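Local coordinates for ABC transporter substrate-binding protein (Rhizobium radiobacter, PDB 6TFX) that serves as the solute-binding protein of an ABC transporter and binds a mannityl-opine ligand for import into the bacterium, at residues M8-E13 and T25-T30; T16-H21 and F170-I175; R29-Y34 and V181-N186. All coordinates share one frame; numbering follows the deposited sequence.

Contact 1 of 3, residues M8-E13 and T25-T30. With N72 ((2~{R})-2-[[(3~{R},4~{R},5~{S})-3,4,5,6-tetrakis(oxidanyl)-2-oxidanylidene-hexyl]amino]pentanedioic acid), chain C.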
loop_
_atom_site.group_PDB
_atom_site.type_symbol
_atom_site.label_atom_id
_atom_site.label_comp_id
_atom_site.label_asym_id
_atom_site.label_seq_id
_atom_site.Cartn_x
_atom_site.Cartn_y
_atom_site.Cartn_z
ATOM N N MET A 8 1.246 -1.734 20.685
ATOM C CA MET A 8 2.063 -1.343 19.531
ATOM C C MET A 8 1.926 0.131 19.213
ATOM O O MET A 8 0.822 0.667 19.289
ATOM C CB MET A 8 1.791 -2.209 18.308
ATOM C CG MET A 8 0.361 -2.289 17.903
ATOM S SD MET A 8 0.106 -3.589 16.644
ATOM C CE MET A 8 1.103 -3.016 15.341
ATOM N N GLY A 9 3.050 0.769 18.889
ATOM C CA GLY A 9 3.089 2.193 18.586
ATOM C C GLY A 9 3.337 2.378 17.109
ATOM O O GLY A 9 4.283 1.797 16.575
ATOM N N VAL A 10 2.485 3.175 16.442
ATOM C CA VAL A 10 2.559 3.358 14.992
ATOM C C VAL A 10 2.687 4.806 14.593
ATOM O O VAL A 10 2.336 5.696 15.366
ATOM C CB VAL A 10 1.379 2.669 14.255
ATOM C CG1 VAL A 10 1.219 1.205 14.708
ATOM C CG2 VAL A 10 0.073 3.441 14.452
ATOM N N ALA A 11 3.184 5.033 13.359
ATOM C CA ALA A 11 3.370 6.374 12.800
ATOM C C ALA A 11 2.076 6.769 12.103
ATOM O O ALA A 11 1.957 6.710 10.876
ATOM C CB ALA A 11 4.531 6.384 11.819
ATOM N N SER A 12 1.098 7.125 12.898
ATOM C CA SER A 12 -0.216 7.570 12.437
ATOM C C SER A 12 -0.813 8.437 13.515
ATOM O O SER A 12 -0.495 8.266 14.697
ATOM C CB SER A 12 -1.135 6.377 12.191
ATOM O OG SER A 12 -2.420 6.820 11.787
ATOM N N GLU A 13 -1.694 9.354 13.117
ATOM C CA GLU A 13 -2.370 10.254 14.041
ATOM C C GLU A 13 -3.755 9.764 14.420
ATOM O O GLU A 13 -4.225 10.117 15.508
ATOM C CB GLU A 13 -2.413 11.696 13.488
ATOM C CG GLU A 13 -1.012 12.264 13.251
ATOM C CD GLU A 13 -0.901 13.758 12.987
ATOM O OE1 GLU A 13 -1.614 14.527 13.673
ATOM O OE2 GLU A 13 -0.110 14.161 12.095
ATOM N N THR A 25 -4.062 4.218 3.795
ATOM C CA THR A 25 -2.829 4.504 4.529
ATOM C C THR A 25 -2.295 3.194 5.119
ATOM O O THR A 25 -3.077 2.264 5.385
ATOM C CB THR A 25 -3.079 5.522 5.641
ATOM O OG1 THR A 25 -3.906 4.918 6.624
ATOM C CG2 THR A 25 -3.724 6.835 5.121
ATOM N N THR A 26 -0.979 3.128 5.374
ATOM C CA THR A 26 -0.436 1.894 5.969
ATOM C C THR A 26 -1.174 1.572 7.286
ATOM O O THR A 26 -1.505 0.400 7.533
ATOM C CB THR A 26 1.059 2.066 6.252
ATOM O OG1 THR A 26 1.726 2.115 4.996
ATOM C CG2 THR A 26 1.633 0.894 7.049
ATOM N N SER A 27 -1.431 2.594 8.124
ATOM C CA SER A 27 -2.073 2.328 9.413
ATOM C C SER A 27 -3.476 1.729 9.252
ATOM O O SER A 27 -3.807 0.752 9.924
ATOM C CB SER A 27 -2.129 3.585 10.266
ATOM O OG SER A 27 -2.636 3.228 11.543
ATOM N N ASP A 28 -4.292 2.299 8.357
ATOM C CA ASP A 28 -5.649 1.750 8.162
ATOM C C ASP A 28 -5.554 0.346 7.547
ATOM O O ASP A 28 -6.270 -0.559 7.976
ATOM C CB ASP A 28 -6.493 2.672 7.275
ATOM C CG ASP A 28 -7.032 3.941 7.930
ATOM O OD1 ASP A 28 -6.900 4.090 9.187
ATOM O OD2 ASP A 28 -7.601 4.783 7.202
ATOM N N ARG A 29 -4.621 0.134 6.570
ATOM C CA ARG A 29 -4.482 -1.197 5.959
ATOM C C ARG A 29 -4.015 -2.236 7.003
ATOM O O ARG A 29 -4.376 -3.420 6.909
ATOM C CB ARG A 29 -3.471 -1.178 4.806
ATOM C CG ARG A 29 -3.940 -0.377 3.604
ATOM C CD ARG A 29 -2.865 -0.482 2.551
ATOM N NE ARG A 29 -3.099 0.318 1.346
ATOM C CZ ARG A 29 -3.719 -0.107 0.249
ATOM N NH1 ARG A 29 -4.297 -1.307 0.221
ATOM N NH2 ARG A 29 -3.791 0.669 -0.819
ATOM N N THR A 30 -3.157 -1.800 7.954
ATOM C CA THR A 30 -2.641 -2.710 8.992
ATOM C C THR A 30 -3.809 -3.172 9.884
ATOM O O THR A 30 -3.992 -4.364 10.092
ATOM C CB THR A 30 -1.558 -2.037 9.831
ATOM O OG1 THR A 30 -0.483 -1.643 8.977
ATOM C CG2 THR A 30 -1.007 -2.978 10.927
HETATM O OAB N72 C . 10.374 7.404 3.612
HETATM C CAF N72 C . 9.303 7.040 2.719
HETATM C CAG N72 C . 7.887 6.835 3.354
HETATM O OAC N72 C . 7.918 6.695 4.738
HETATM C CAH N72 C . 7.042 5.869 2.521
HETATM O OAM N72 C . 7.600 5.057 1.559
HETATM C CAI N72 C . 6.035 4.794 2.880
HETATM O OAD N72 C . 6.359 4.201 4.118
HETATM C CAJ N72 C . 4.613 5.246 2.656
HETATM O OAE N72 C . 4.406 6.160 1.817
HETATM C CAK N72 C . 3.455 4.631 3.493
HETATM N N N72 C . 2.598 3.811 2.672
HETATM C CA N72 C . 1.246 4.145 2.427
HETATM C C N72 C . 0.770 5.526 2.783
HETATM O O N72 C . 0.694 6.632 2.115
HETATM C CB N72 C . 0.828 3.626 1.049
HETATM C CG N72 C . -0.349 4.279 0.323
HETATM C CD N72 C . -1.082 3.326 -0.625
HETATM O OE1 N72 C . -1.139 2.074 -0.404
HETATM O OE2 N72 C . -1.649 3.808 -1.631
HETATM O OXT N72 C . 0.363 5.371 3.949
#
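Ser12 and Ser27 meet at their beta carbons, with Ser12 CB 3.5 Å from Ser27 CB. The two methylenes face each other, and Ser12 OG runs past the other side chain, 3.6 Å from Ser27 CB. Both hydroxyls stand anti to their backbone N, yet neither bonds to the other: Ser27 OG is hydrogen-bonded to Tyr201 OH of strand 198-203, and Ser12 OG has a weak bond with Asp14 N. A magnesium ion lies close by, about 3 Å from the nearest atom of the Ser12 side chain. Two residues earlier, on strand 5-10, Val10 CG2 approaches Ser27 OG at 4.0 Å. Ser12 and Val10 thus lie on the same side of Ser27, with an inverse gamma turn centred on Ala11 between them.

The face of the helix carrying Ser27 therefore meets this segment, while its first turn serves the ligand. Thr26 N donates to N72 OXT at 3.0 Å, with an N-H...acceptor angle of 154°. Arg29, extended from CG to NE, meets N72 OE1 obliquely: NE and NH2 both reach it, but through weak, strongly bent bonds, NH2 at 3.0 Å. Bonds from Arg29 NE to Thr24 O and from NH1 to Ser143 OG also restrain the guanidinium. The helix start is fixed by Thr25, whose OG1 accepts from Asp28 N at 3.2 Å (N-H...acceptor angle 164°). A threonine N-cap followed by a backbone N-H and an arginine that bind carboxylate oxygens makes this the helix-N-terminus part of the opine pocket, set against the end of strand 5-10 and the turn that follows it.

Contact 2 of 3, residues T16-H21 and F170-I175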
loop_
_atom_site.group_PDB
_atom_site.type_symbol
_atom_site.label_atom_id
_atom_site.label_comp_id
_atom_site.label_asym_id
_atom_site.label_seq_id
_atom_site.Cartn_x
_atom_site.Cartn_y
_atom_site.Cartn_z
ATOM N N THR A 16 -8.762 6.550 9.792
ATOM C CA THR A 16 -9.554 7.291 8.815
ATOM C C THR A 16 -10.693 6.384 8.379
ATOM O O THR A 16 -11.849 6.761 8.527
ATOM C CB THR A 16 -8.713 7.809 7.650
ATOM O OG1 THR A 16 -7.685 8.627 8.214
ATOM C CG2 THR A 16 -9.544 8.634 6.659
ATOM N N THR A 17 -10.374 5.185 7.857
ATOM C CA THR A 17 -11.441 4.274 7.460
ATOM C C THR A 17 -11.046 2.841 7.674
ATOM O O THR A 17 -9.932 2.444 7.293
ATOM C CB THR A 17 -11.930 4.504 6.024
ATOM O OG1 THR A 17 -12.849 3.456 5.674
ATOM C CG2 THR A 17 -10.796 4.541 5.006
ATOM N N LEU A 18 -11.966 2.071 8.263
ATOM C CA LEU A 18 -11.756 0.642 8.442
ATOM C C LEU A 18 -12.679 -0.151 7.513
ATOM O O LEU A 18 -12.829 -1.364 7.672
ATOM C CB LEU A 18 -11.816 0.204 9.928
ATOM C CG LEU A 18 -10.764 0.883 10.841
ATOM C CD1 LEU A 18 -10.934 0.463 12.293
ATOM C CD2 LEU A 18 -9.349 0.613 10.353
ATOM N N ASP A 19 -13.213 0.533 6.446
ATOM C CA ASP A 19 -13.918 -0.174 5.380
ATOM C C ASP A 19 -12.757 -0.641 4.492
ATOM O O ASP A 19 -11.976 0.189 4.008
ATOM C CB ASP A 19 -14.867 0.754 4.598
ATOM C CG ASP A 19 -15.493 0.141 3.345
ATOM O OD1 ASP A 19 -14.962 -0.876 2.844
ATOM O OD2 ASP A 19 -16.485 0.702 2.843
ATOM N N PRO A 20 -12.563 -1.960 4.301
ATOM C CA PRO A 20 -11.405 -2.421 3.530
ATOM C C PRO A 20 -11.385 -1.970 2.083
ATOM O O PRO A 20 -10.314 -1.976 1.457
ATOM C CB PRO A 20 -11.501 -3.954 3.627
ATOM C CG PRO A 20 -12.920 -4.239 3.924
ATOM C CD PRO A 20 -13.371 -3.099 4.794
ATOM N N HIS A 21 -12.565 -1.586 1.543
ATOM C CA HIS A 21 -12.604 -1.125 0.148
ATOM C C HIS A 21 -12.079 0.311 -0.014
ATOM O O HIS A 21 -11.967 0.784 -1.152
ATOM C CB HIS A 21 -14.009 -1.260 -0.458
ATOM C CG HIS A 21 -14.531 -2.666 -0.414
ATOM N ND1 HIS A 21 -15.801 -2.949 0.048
ATOM C CD2 HIS A 21 -13.917 -3.826 -0.738
ATOM C CE1 HIS A 21 -15.926 -4.267 -0.017
ATOM N NE2 HIS A 21 -14.828 -4.837 -0.493
ATOM N N PHE A 170 -9.106 -10.523 15.133
ATOM C CA PHE A 170 -9.288 -9.466 16.134
ATOM C C PHE A 170 -10.428 -8.562 15.734
ATOM O O PHE A 170 -10.620 -8.308 14.555
ATOM C CB PHE A 170 -7.988 -8.665 16.326
ATOM C CG PHE A 170 -6.869 -9.550 16.833
ATOM C CD1 PHE A 170 -6.761 -9.856 18.187
ATOM C CD2 PHE A 170 -5.962 -10.127 15.949
ATOM C CE1 PHE A 170 -5.769 -10.738 18.650
ATOM C CE2 PHE A 170 -4.956 -10.987 16.417
ATOM C CZ PHE A 170 -4.885 -11.309 17.755
ATOM N N GLN A 171 -11.134 -8.022 16.717
ATOM C CA GLN A 171 -12.263 -7.124 16.457
ATOM C C GLN A 171 -12.016 -5.807 17.122
ATOM O O GLN A 171 -11.356 -5.749 18.154
ATOM C CB GLN A 171 -13.579 -7.721 16.992
ATOM C CG GLN A 171 -13.545 -8.025 18.501
ATOM C CD GLN A 171 -14.264 -9.302 18.837
ATOM O OE1 GLN A 171 -14.991 -9.868 18.020
ATOM N NE2 GLN A 171 -14.054 -9.797 20.045
ATOM N N VAL A 172 -12.603 -4.744 16.575
ATOM C CA VAL A 172 -12.454 -3.431 17.175
ATOM C C VAL A 172 -13.437 -3.330 18.323
ATOM O O VAL A 172 -14.650 -3.385 18.094
ATOM C CB VAL A 172 -12.629 -2.295 16.143
ATOM C CG1 VAL A 172 -12.686 -0.923 16.821
ATOM C CG2 VAL A 172 -11.516 -2.339 15.104
ATOM N N GLU A 173 -12.918 -3.222 19.552
ATOM C CA GLU A 173 -13.775 -3.052 20.725
ATOM C C GLU A 173 -14.158 -1.569 20.867
ATOM O O GLU A 173 -15.323 -1.252 21.141
ATOM C CB GLU A 173 -13.062 -3.554 21.979
ATOM C CG GLU A 173 -13.934 -3.497 23.224
ATOM C CD GLU A 173 -13.232 -4.001 24.468
ATOM O OE1 GLU A 173 -12.380 -3.263 25.016
ATOM O OE2 GLU A 173 -13.534 -5.138 24.893
ATOM N N SER A 174 -13.170 -0.668 20.703
ATOM C CA SER A 174 -13.370 0.777 20.808
ATOM C C SER A 174 -12.247 1.554 20.128
ATOM O O SER A 174 -11.127 1.039 19.963
ATOM C CB SER A 174 -13.448 1.187 22.276
ATOM O OG SER A 174 -12.257 0.881 22.983
ATOM N N ILE A 175 -12.548 2.821 19.758
ATOM C CA ILE A 175 -11.563 3.738 19.204
ATOM C C ILE A 175 -11.536 4.932 20.148
ATOM O O ILE A 175 -12.598 5.440 20.522
ATOM C CB ILE A 175 -11.876 4.149 17.741
ATOM C CG1 ILE A 175 -11.888 2.908 16.798
ATOM C CG2 ILE A 175 -10.881 5.226 17.236
ATOM C CD1 ILE A 175 -12.523 3.154 15.396
#
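Leu18 CD1 is the tip of the contact, touching Val172 CG2 at 4.0 Å and Ile175 CD1 at 4.4 Å. All the contacts across are apolar. Leu18 CG lies anti to the carbonyl carbon (chi1 -60°), and an extended chi2 of 177° carries CD1 out to strand 170-176, where the Leu18 and Val172 side chains cross obliquely. Only 78 Å² is buried in total. Because Glu173 and Ser174 both face Thr182 in a classic beta bulge, Val172 and Ile175, three residues apart, can point to the same side and receive the same leucine. Leu18 also packs on Leu31 of helix 26-35, and Val172 on Ile35, so the helix flanks the patch.

Two side-chain-to-backbone bonds within the loop set its course. Thr17 OG1 accepts from Asp19 N at 3.0 Å, an ST turn, and Asp19 OD1 accepts from His21 N at 2.8 Å, an Asx turn in which the donor stands above the carboxylate plane. Lys97 binds from outside, through a salt bridge to Asp19 OD2 and a hydrogen bond to His21 ND1.

The chemistry is thus divided: polar bonds shape the loop, whereas its small contact with the strand contributes by apolar burial, without directional bonds.

Contact 3 of 3, residues R29-Y34 and V181-N186; sequences RTLVSY and VTLTAN. With N72 ((2~{R})-2-[[(3~{R},4~{R},5~{S})-3,4,5,6-tetrakis(oxidanyl)-2-oxidanylidene-hexyl]amino]pentanedioic acid), chain C.
Leu31 spreads its two branches over strand 180-185, CD1 lying 4.0 Å from Val181 CG2 and CD2 lying 3.9 Å from Leu183 CD1. The leucine thus straddles two residues that alternate to the same face of the strand. One helical turn on, Tyr34 adds its CB, 4.4 Å from Leu183 CD2. Leu183 CD1 therefore meets Leu31, while its CD2 lies about as near Leu31 CD2 as Tyr34 CB. The interface is wholly apolar and buries 157 Å².

Behind this apolar contact, the Tyr34 ring is placed by the helix at one face and by Pro484 at its hydroxyl. That face lies against Thr30 O, which stands 3.4 Å above the ring plane, offset toward the rim. The same Thr30 O accepts a hydrogen bond from Ser33 OG at 2.7 Å, in the carbonyl plane and on a lone pair. The Tyr34 hydroxyl is hydrogen-bonded to Pro484 O, fixing the far end of the ring while its CB meets Leu183.

The outer layer is the sheet itself. Val181 and Leu183 bond through their backbones to Tyr201 and Ile199 of strand 198-203, while Thr182 pairs with Glu173 and Ser174 of strand 170-176, so the contacting strand has a neighbour at each edge. Tyr201 touches Leu31, and Val172 touches Val181, widening the apolar floor. The axes of segments 29-34 and 181-185 approach to 11.2 Å at an angle of 18°. A helix nearly aligned with the strand beneath it, joined by leucine and valine methyls, is characteristic of the helix-on-sheet layering of alpha/beta periplasmic binding protein folds; here the same helix carries Arg29 to the ligand pocket.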
loop_
_atom_site.group_PDB
_atom_site.type_symbol
_atom_site.label_atom_id
_atom_site.label_comp_id
_atom_site.label_asym_id
_atom_site.label_seq_id
_atom_site.Cartn_x
_atom_site.Cartn_y
_atom_site.Cartn_z
ATOM N N ARG A 29 -4.621 0.134 6.570
ATOM C CA ARG A 29 -4.482 -1.197 5.959
ATOM C C ARG A 29 -4.015 -2.236 7.003
ATOM O O ARG A 29 -4.376 -3.420 6.909
ATOM C CB ARG A 29 -3.471 -1.178 4.806
ATOM C CG ARG A 29 -3.940 -0.377 3.604
ATOM C CD ARG A 29 -2.865 -0.482 2.551
ATOM N NE ARG A 29 -3.099 0.318 1.346
ATOM C CZ ARG A 29 -3.719 -0.107 0.249
ATOM N NH1 ARG A 29 -4.297 -1.307 0.221
ATOM N NH2 ARG A 29 -3.791 0.669 -0.819
ATOM N N THR A 30 -3.157 -1.800 7.954
ATOM C CA THR A 30 -2.641 -2.710 8.992
ATOM C C THR A 30 -3.809 -3.172 9.884
ATOM O O THR A 30 -3.992 -4.364 10.092
ATOM C CB THR A 30 -1.558 -2.037 9.831
ATOM O OG1 THR A 30 -0.483 -1.643 8.977
ATOM C CG2 THR A 30 -1.007 -2.978 10.927
ATOM N N LEU A 31 -4.622 -2.223 10.374
ATOM C CA LEU A 31 -5.772 -2.566 11.205
ATOM C C LEU A 31 -6.719 -3.491 10.444
ATOM O O LEU A 31 -7.139 -4.505 10.986
ATOM C CB LEU A 31 -6.488 -1.279 11.630
ATOM C CG LEU A 31 -5.722 -0.491 12.698
ATOM C CD1 LEU A 31 -6.313 0.932 12.873
ATOM C CD2 LEU A 31 -5.762 -1.205 14.046
ATOM N N VAL A 32 -7.017 -3.172 9.163
ATOM C CA VAL A 32 -7.886 -4.009 8.331
ATOM C C VAL A 32 -7.357 -5.456 8.254
ATOM O O VAL A 32 -8.145 -6.403 8.327
ATOM C CB VAL A 32 -8.027 -3.318 6.950
ATOM C CG1 VAL A 32 -8.413 -4.280 5.841
ATOM C CG2 VAL A 32 -9.026 -2.164 7.060
ATOM N N SER A 33 -6.015 -5.619 8.149
ATOM C CA SER A 33 -5.421 -6.958 8.060
ATOM C C SER A 33 -5.582 -7.778 9.344
ATOM O O SER A 33 -5.359 -8.995 9.324
ATOM C CB SER A 33 -3.946 -6.885 7.675
ATOM O OG SER A 33 -3.138 -6.532 8.787
ATOM N N TYR A 34 -5.935 -7.119 10.462
ATOM C CA TYR A 34 -6.129 -7.858 11.734
ATOM C C TYR A 34 -7.614 -8.206 11.935
ATOM O O TYR A 34 -7.933 -9.138 12.673
ATOM C CB TYR A 34 -5.699 -6.988 12.926
ATOM C CG TYR A 34 -4.230 -6.576 12.957
ATOM C CD1 TYR A 34 -3.325 -7.056 12.013
ATOM C CD2 TYR A 34 -3.780 -5.609 13.849
ATOM C CE1 TYR A 34 -1.994 -6.637 12.000
ATOM C CE2 TYR A 34 -2.450 -5.196 13.861
ATOM C CZ TYR A 34 -1.554 -5.719 12.943
ATOM O OH TYR A 34 -0.252 -5.251 12.955
ATOM N N VAL A 181 -6.597 2.463 19.159
ATOM C CA VAL A 181 -7.650 1.526 18.818
ATOM C C VAL A 181 -7.447 0.347 19.758
ATOM O O VAL A 181 -6.317 -0.144 19.896
ATOM C CB VAL A 181 -7.623 1.052 17.347
ATOM C CG1 VAL A 181 -8.773 0.097 17.066
ATOM C CG2 VAL A 181 -7.669 2.233 16.397
ATOM N N THR A 182 -8.534 -0.105 20.405
ATOM C CA THR A 182 -8.476 -1.272 21.259
ATOM C C THR A 182 -9.101 -2.396 20.494
ATOM O O THR A 182 -10.291 -2.330 20.136
ATOM C CB THR A 182 -9.219 -1.061 22.606
ATOM O OG1 THR A 182 -8.664 0.081 23.257
ATOM C CG2 THR A 182 -9.100 -2.292 23.544
ATOM N N LEU A 183 -8.302 -3.431 20.211
ATOM C CA LEU A 183 -8.816 -4.630 19.556
ATOM C C LEU A 183 -8.821 -5.779 20.555
ATOM O O LEU A 183 -7.956 -5.844 21.438
ATOM C CB LEU A 183 -7.977 -5.018 18.332
ATOM C CG LEU A 183 -7.887 -3.954 17.212
ATOM C CD1 LEU A 183 -6.650 -3.091 17.393
ATOM C CD2 LEU A 183 -7.878 -4.616 15.851
ATOM N N THR A 184 -9.815 -6.669 20.445
ATOM C CA THR A 184 -9.875 -7.821 21.327
ATOM C C THR A 184 -9.930 -9.080 20.468
ATOM O O THR A 184 -10.362 -9.033 19.317
ATOM C CB THR A 184 -11.070 -7.732 22.284
ATOM O OG1 THR A 184 -12.262 -7.653 21.511
ATOM C CG2 THR A 184 -10.978 -6.549 23.224
ATOM N N ALA A 185 -9.498 -10.209 21.034
ATOM C CA ALA A 185 -9.502 -11.474 20.303
ATOM C C ALA A 185 -10.920 -11.861 19.935
ATOM O O ALA A 185 -11.832 -11.724 20.756
ATOM C CB ALA A 185 -8.888 -12.564 21.163
ATOM N N ASN A 186 -11.103 -12.344 18.699
ATOM C CA ASN A 186 -12.365 -12.882 18.245
ATOM C C ASN A 186 -12.382 -14.326 18.789
ATOM O O ASN A 186 -11.741 -15.218 18.219
ATOM C CB ASN A 186 -12.453 -12.831 16.726
ATOM C CG ASN A 186 -13.596 -13.621 16.119
ATOM O OD1 ASN A 186 -14.492 -14.127 16.816
ATOM N ND2 ASN A 186 -13.595 -13.734 14.797
HETATM O OAB N72 C . 10.374 7.404 3.612
HETATM C CAF N72 C . 9.303 7.040 2.719
HETATM C CAG N72 C . 7.887 6.835 3.354
HETATM O OAC N72 C . 7.918 6.695 4.738
HETATM C CAH N72 C . 7.042 5.869 2.521
HETATM O OAM N72 C . 7.600 5.057 1.559
HETATM C CAI N72 C . 6.035 4.794 2.880
HETATM O OAD N72 C . 6.359 4.201 4.118
HETATM C CAJ N72 C . 4.613 5.246 2.656
HETATM O OAE N72 C . 4.406 6.160 1.817
HETATM C CAK N72 C . 3.455 4.631 3.493
HETATM N N N72 C . 2.598 3.811 2.672
HETATM C CA N72 C . 1.246 4.145 2.427
HETATM C C N72 C . 0.770 5.526 2.783
HETATM O O N72 C . 0.694 6.632 2.115
HETATM C CB N72 C . 0.828 3.626 1.049
HETATM C CG N72 C . -0.349 4.279 0.323
HETATM C CD N72 C . -1.082 3.326 -0.625
HETATM O OE1 N72 C . -1.139 2.074 -0.404
HETATM O OE2 N72 C . -1.649 3.808 -1.631
HETATM O OXT N72 C . 0.363 5.371 3.949
#

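How the contacts relate
The chain leaves the sheet at the end of strand 5-10, and contact 1 closes the short loop that follows by bringing helix 26-35 back against it. Segment 16-21 lies inside that loop, and contact 2 sends it 149 residues onward to strand 170-176, so contacts 1 and 2 cross. Contact 3 starts where contact 1 ends, sharing Arg29 and Thr30, and crosses contact 2 on its way to strand 180-185; none nests within another. Asp28 joins contacts 1 and 2 through probable hydrogen bonds to Thr16 N and Thr17 N. Antiparallel pairing of strands 170-176 and 180-185 unites contacts 2 and 3, so the N-terminal loop and helix are tied to one sheet.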